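Local coordinates for SnoN,Epimerase SnoN (Streptomyces nogalater, PDB 5EP9), which binds iron and 2-oxoglutarate and serves as a non-heme epimerase in the biosynthesis of nogalamycin, at residues 58-63 / 97-102; 163-168 / 211-216. One frame throughout, in Å; residues are numbered along the deposited sequence.

Contact 1 (58-63 / 97-102)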
loop_
_atom_site.group_PDB
_atom_site.type_symbol
_atom_site.label_atom_id
_atom_site.label_comp_id
_atom_site.label_asym_id
_atom_site.label_seq_id
_atom_site.Cartn_x
_atom_site.Cartn_y
_atom_site.Cartn_z
ATOM N N ALA A 58 -14.407 -5.795 -11.285
ATOM C CA ALA A 58 -15.893 -5.762 -10.917
ATOM C C ALA A 58 -16.262 -6.583 -9.656
ATOM O O ALA A 58 -16.939 -6.052 -8.733
ATOM C CB ALA A 58 -16.748 -6.265 -11.998
ATOM N N GLU A 59 -15.643 -7.722 -9.544
ATOM C CA GLU A 59 -15.642 -8.421 -8.234
ATOM C C GLU A 59 -15.052 -7.676 -6.960
ATOM O O GLU A 59 -15.758 -7.505 -5.926
ATOM C CB GLU A 59 -14.871 -9.668 -8.361
ATOM C CG GLU A 59 -15.255 -10.597 -7.192
ATOM C CD GLU A 59 -14.571 -11.962 -7.181
ATOM O OE1 GLU A 59 -13.707 -12.249 -8.063
ATOM O OE2 GLU A 59 -14.881 -12.699 -6.195
ATOM N N TYR A 60 -13.817 -7.194 -7.061
ATOM C CA TYR A 60 -13.162 -6.524 -5.914
ATOM C C TYR A 60 -13.863 -5.194 -5.636
ATOM O O TYR A 60 -14.006 -4.789 -4.524
ATOM C CB TYR A 60 -11.649 -6.441 -6.106
ATOM C CG TYR A 60 -11.037 -7.793 -6.202
ATOM C CD1 TYR A 60 -11.238 -8.736 -5.188
ATOM C CD2 TYR A 60 -10.230 -8.168 -7.273
ATOM C CE1 TYR A 60 -10.728 -10.037 -5.281
ATOM C CE2 TYR A 60 -9.664 -9.445 -7.337
ATOM C CZ TYR A 60 -9.931 -10.372 -6.333
ATOM O OH TYR A 60 -9.349 -11.607 -6.380
ATOM N N LEU A 61 -14.322 -4.512 -6.675
ATOM C CA LEU A 61 -14.975 -3.218 -6.505
ATOM C C LEU A 61 -16.251 -3.398 -5.705
ATOM O O LEU A 61 -16.512 -2.676 -4.771
ATOM C CB LEU A 61 -15.287 -2.575 -7.860
ATOM C CG LEU A 61 -16.134 -1.297 -7.798
ATOM C CD1 LEU A 61 -15.520 -0.184 -6.910
ATOM C CD2 LEU A 61 -16.342 -0.781 -9.225
ATOM N N ALA A 62 -17.048 -4.410 -6.055
ATOM C CA ALA A 62 -18.309 -4.605 -5.347
ATOM C C ALA A 62 -18.011 -4.885 -3.916
ATOM O O ALA A 62 -18.795 -4.535 -3.037
ATOM C CB ALA A 62 -19.192 -5.776 -5.943
ATOM N N GLU A 63 -17.023 -5.709 -3.689
ATOM C CA GLU A 63 -16.726 -6.135 -2.302
ATOM C C GLU A 63 -16.169 -4.856 -1.513
ATOM O O GLU A 63 -16.515 -4.649 -0.365
ATOM C CB GLU A 63 -15.719 -7.243 -2.281
ATOM C CG GLU A 63 -15.252 -7.603 -0.868
ATOM C CD GLU A 63 -16.272 -8.379 -0.036
ATOM O OE1 GLU A 63 -17.429 -8.560 -0.460
ATOM O OE2 GLU A 63 -15.898 -8.773 1.094
ATOM N N MET A 97 -11.252 -9.864 -0.220
ATOM C CA MET A 97 -10.111 -9.098 -0.021
ATOM C C MET A 97 -8.791 -9.852 0.278
ATOM O O MET A 97 -7.715 -9.443 -0.206
ATOM C CB MET A 97 -10.366 -7.948 1.020
ATOM C CG MET A 97 -11.403 -6.942 0.544
ATOM S SD MET A 97 -10.872 -6.269 -1.060
ATOM C CE MET A 97 -12.316 -5.404 -1.557
ATOM N N ARG A 98 -8.865 -10.950 0.975
ATOM C CA ARG A 98 -7.689 -11.749 1.118
ATOM C C ARG A 98 -7.224 -12.296 -0.208
ATOM O O ARG A 98 -5.991 -12.467 -0.379
ATOM C CB ARG A 98 -7.872 -12.904 2.152
ATOM C CG ARG A 98 -6.544 -13.492 2.683
ATOM C CD ARG A 98 -6.835 -14.597 3.709
ATOM N NE ARG A 98 -5.658 -15.004 4.508
ATOM C CZ ARG A 98 -4.665 -15.802 4.083
ATOM N NH1 ARG A 98 -4.641 -16.249 2.825
ATOM N NH2 ARG A 98 -3.687 -16.202 4.913
ATOM N N ARG A 99 -8.161 -12.692 -1.076
ATOM C CA ARG A 99 -7.732 -13.178 -2.403
ATOM C C ARG A 99 -7.019 -12.069 -3.160
ATOM O O ARG A 99 -6.073 -12.302 -3.892
ATOM C CB ARG A 99 -8.860 -13.746 -3.269
ATOM C CG ARG A 99 -9.314 -15.129 -2.750
ATOM C CD ARG A 99 -10.300 -15.864 -3.648
ATOM N NE ARG A 99 -11.660 -15.586 -3.253
ATOM C CZ ARG A 99 -12.429 -14.645 -3.778
ATOM N NH1 ARG A 99 -11.981 -13.819 -4.758
ATOM N NH2 ARG A 99 -13.664 -14.516 -3.266
ATOM N N LEU A 100 -7.502 -10.860 -3.027
ATOM C CA LEU A 100 -6.801 -9.724 -3.684
ATOM C C LEU A 100 -5.395 -9.485 -3.085
ATOM O O LEU A 100 -4.435 -9.184 -3.800
ATOM C CB LEU A 100 -7.666 -8.446 -3.688
ATOM C CG LEU A 100 -7.073 -7.197 -4.265
ATOM C CD1 LEU A 100 -6.633 -7.369 -5.703
ATOM C CD2 LEU A 100 -8.082 -6.092 -4.114
ATOM N N ALA A 101 -5.322 -9.529 -1.764
ATOM C CA ALA A 101 -4.067 -9.348 -1.016
ATOM C C ALA A 101 -2.983 -10.344 -1.389
ATOM O O ALA A 101 -1.802 -10.012 -1.452
ATOM C CB ALA A 101 -4.319 -9.419 0.465
ATOM N N THR A 102 -3.416 -11.555 -1.707
ATOM C CA THR A 102 -2.542 -12.636 -2.150
ATOM C C THR A 102 -2.674 -12.994 -3.630
ATOM O O THR A 102 -2.178 -13.985 -4.071
ATOM C CB THR A 102 -2.777 -13.912 -1.292
ATOM O OG1 THR A 102 -4.151 -14.261 -1.349
ATOM C CG2 THR A 102 -2.415 -13.633 0.155
#
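Glu63 OE2 is gripped twice, by a hydrogen bond with Ser94 OG and a salt bridge to Arg66 NH2, on a side chain whose CG packs 3.7 Å from Met97 CE. Ser94 OG is also hydrogen-bonded to Met97 N, so one hydroxyl ties the acid of helix 54-70 to the start of helix 95-101. The side chains of Glu63 and Met97 slide past each other in opposite directions. The thin, flexible methionine chain bends at chi2, which places SD, and with chi3 extended CE ends 3.5 Å from Tyr60 O.

Next along helix 54-70, Tyr60 lies between the helices, whose local axes approach to 10.6 Å at an angle of 128°. Its CG stands beside the backbone N and anti to the carbonyl carbon (chi1 -61°), and the ring reaches across to Leu100. There Leu100 CB sits over one ring face, 3.9 Å from the ring centroid, in a CH-pi contact, and Leu100 CD1 lies 4.0 Å from Tyr60 CD2. A flat ring suits this place because it offers a broad surface to a branched chain. An alanine in place of Tyr60 would probably open a gap between the helices and leave CB and CD1 of Leu100 without their aromatic cover.

Toward solvent, Glu59 and Arg99 cross at about a right angle. Arg99 NH1 gives Glu59 OE2 a weak, bent hydrogen bond of 3.4 Å (N-H...O 144°), part of a salt bridge met at the guanidinium edge. Both segments lie within the 14-202 part of the fusion. The chemistry implies that the two segments meet directly through mainly apolar contact, with Ser94 supplying a polar tie beside it and a long ion pair at the exposed margin that is likely to add little directional hold.

Contact 2 (163-168 / 211-216)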
loop_
_atom_site.group_PDB
_atom_site.type_symbol
_atom_site.label_atom_id
_atom_site.label_comp_id
_atom_site.label_asym_id
_atom_site.label_seq_id
_atom_site.Cartn_x
_atom_site.Cartn_y
_atom_site.Cartn_z
ATOM N N LEU A 163 -9.496 0.385 -8.308
ATOM C CA LEU A 163 -10.718 -0.329 -8.579
ATOM C C LEU A 163 -11.695 0.464 -9.461
ATOM O O LEU A 163 -12.684 -0.077 -9.905
ATOM C CB LEU A 163 -11.377 -0.794 -7.279
ATOM C CG LEU A 163 -10.514 -1.758 -6.435
ATOM C CD1 LEU A 163 -11.224 -2.062 -5.168
ATOM C CD2 LEU A 163 -10.259 -3.012 -7.205
ATOM N N VAL A 164 -11.384 1.744 -9.706
ATOM C CA VAL A 164 -12.054 2.572 -10.676
ATOM C C VAL A 164 -10.987 3.377 -11.382
ATOM O O VAL A 164 -9.837 3.368 -10.998
ATOM C CB VAL A 164 -13.008 3.585 -10.001
ATOM C CG1 VAL A 164 -14.164 2.842 -9.274
ATOM C CG2 VAL A 164 -12.271 4.468 -9.029
ATOM N N ASP A 165 -11.403 4.122 -12.392
ATOM C CA ASP A 165 -10.513 5.078 -13.085
ATOM C C ASP A 165 -10.120 6.185 -12.113
ATOM O O ASP A 165 -10.937 6.726 -11.385
ATOM C CB ASP A 165 -11.250 5.635 -14.301
ATOM C CG ASP A 165 -11.145 4.697 -15.565
ATOM O OD1 ASP A 165 -10.361 3.739 -15.637
ATOM O OD2 ASP A 165 -11.859 4.988 -16.525
ATOM N N VAL A 166 -8.817 6.460 -12.020
ATOM C CA VAL A 166 -8.291 7.470 -11.100
ATOM C C VAL A 166 -7.465 8.500 -11.870
ATOM O O VAL A 166 -6.260 8.428 -11.902
ATOM C CB VAL A 166 -7.465 6.856 -9.955
ATOM C CG1 VAL A 166 -7.159 7.918 -8.946
ATOM C CG2 VAL A 166 -8.220 5.771 -9.231
ATOM N N PRO A 167 -8.112 9.376 -12.586
ATOM C CA PRO A 167 -7.360 10.434 -13.187
ATOM C C PRO A 167 -6.846 11.348 -12.077
ATOM O O PRO A 167 -7.294 11.257 -10.946
ATOM C CB PRO A 167 -8.411 11.152 -14.097
ATOM C CG PRO A 167 -9.728 10.889 -13.411
ATOM C CD PRO A 167 -9.568 9.558 -12.741
ATOM N N VAL A 168 -6.057 12.311 -12.482
ATOM C CA VAL A 168 -5.491 13.297 -11.579
ATOM C C VAL A 168 -6.551 13.866 -10.669
ATOM O O VAL A 168 -6.367 13.879 -9.438
ATOM C CB VAL A 168 -4.667 14.452 -12.319
ATOM C CG1 VAL A 168 -4.140 15.408 -11.299
ATOM C CG2 VAL A 168 -3.498 13.838 -13.062
ATOM N N LEU A 211 -4.155 6.543 -13.040
ATOM C CA LEU A 211 -4.302 5.075 -13.219
ATOM C C LEU A 211 -5.670 4.770 -13.774
ATOM O O LEU A 211 -6.654 5.289 -13.261
ATOM C CB LEU A 211 -4.210 4.364 -11.845
ATOM C CG LEU A 211 -2.924 4.473 -11.104
ATOM C CD1 LEU A 211 -3.044 3.701 -9.802
ATOM C CD2 LEU A 211 -1.794 3.886 -11.942
ATOM N N ARG A 212 -5.719 3.872 -14.739
ATOM C CA ARG A 212 -6.999 3.239 -15.101
ATOM C C ARG A 212 -7.418 2.144 -14.110
ATOM O O ARG A 212 -6.568 1.543 -13.435
ATOM C CB ARG A 212 -6.882 2.642 -16.508
ATOM C CG ARG A 212 -6.583 3.731 -17.571
ATOM C CD ARG A 212 -7.399 3.592 -18.788
ATOM N NE ARG A 212 -8.835 3.960 -18.474
ATOM C CZ ARG A 212 -9.735 4.363 -19.385
ATOM N NH1 ARG A 212 -9.349 4.471 -20.659
ATOM N NH2 ARG A 212 -10.980 4.725 -19.024
ATOM N N ALA A 213 -8.727 1.859 -14.064
ATOM C CA ALA A 213 -9.224 0.735 -13.285
ATOM C C ALA A 213 -8.415 -0.492 -13.623
ATOM O O ALA A 213 -8.220 -0.808 -14.793
ATOM C CB ALA A 213 -10.709 0.474 -13.592
ATOM N N GLY A 214 -7.965 -1.212 -12.586
ATOM C CA GLY A 214 -7.220 -2.481 -12.722
ATOM C C GLY A 214 -5.732 -2.323 -12.845
ATOM O O GLY A 214 -5.011 -3.311 -12.896
ATOM N N ASP A 215 -5.282 -1.087 -12.996
ATOM C CA ASP A 215 -3.827 -0.770 -12.888
ATOM C C ASP A 215 -3.426 -0.764 -11.457
ATOM O O ASP A 215 -4.262 -0.563 -10.527
ATOM C CB ASP A 215 -3.502 0.646 -13.412
ATOM C CG ASP A 215 -3.639 0.788 -14.904
ATOM O OD1 ASP A 215 -4.079 -0.138 -15.620
ATOM O OD2 ASP A 215 -3.388 1.916 -15.363
ATOM N N CYS A 216 -2.134 -0.957 -11.221
ATOM C CA CYS A 216 -1.606 -0.659 -9.881
ATOM C C CYS A 216 -0.302 0.089 -9.963
ATOM O O CYS A 216 0.367 0.184 -11.029
ATOM C CB CYS A 216 -1.441 -1.934 -9.036
ATOM S SG CYS A 216 -0.064 -2.960 -9.479
#
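A single antiparallel beta bridge, backed by a side-on salt bridge, joins two loops of the cupin-type fold, one following strand 157-162 and the other preceding strand 216-220. It spans the two SnoN parts of the engineered fusion, 14-202 and 203-305. Val166 and Leu211 form the hydrogen-bonded pair: Val166 N donates to Leu211 O at 2.8 Å, nearly along the C=O axis, and Leu211 N returns a bond of 3.0 Å to Val166 O from above the carbonyl plane. The apolar side chains of this pair lie beside residues of the 2-oxoglutarate site: Leu211 touches Trp160, and the side chain of Val166 is about 4 Å from that of Arg236.

Residues 212-215 then make a type II turn, in which Gly214 takes the positive phi that favours glycine, and Ala213 CA approaches Val164 O at 3.5 Å. Asp165 and Arg212 run side by side, pointing the same way. Arg212 NH2 meets Asp165 OD2 at 2.7 Å on the syn side, while NE reaches OD1 from above the carboxylate plane. The same carboxylate also takes a bond from the turn backbone: Ala213 N donates to the anti lone pair of Asp165 OD1 at 2.9 Å, almost straight at 170°.

Contacts 1 and 2 are neighbours rather than separate sites: Leu163 CD2 lies 3.9 Å from Tyr60 CB, and Val164 packs on Leu61, so the loop 163-168 abuts helix 54-70. Both mix buried and exposed residues. In contact 1 the buried part is an apolar helix-to-helix interface, and its one cross-segment ion pair is long and peripheral. Contact 2, which lies between loops, instead depends on backbone hydrogen bonds and a short, two-pronged ion pair. It also lies nearer the bound 2-oxoglutarate, with Val166 about 8 Å from that ligand against about 13 Å for Leu100, measured from the side chains.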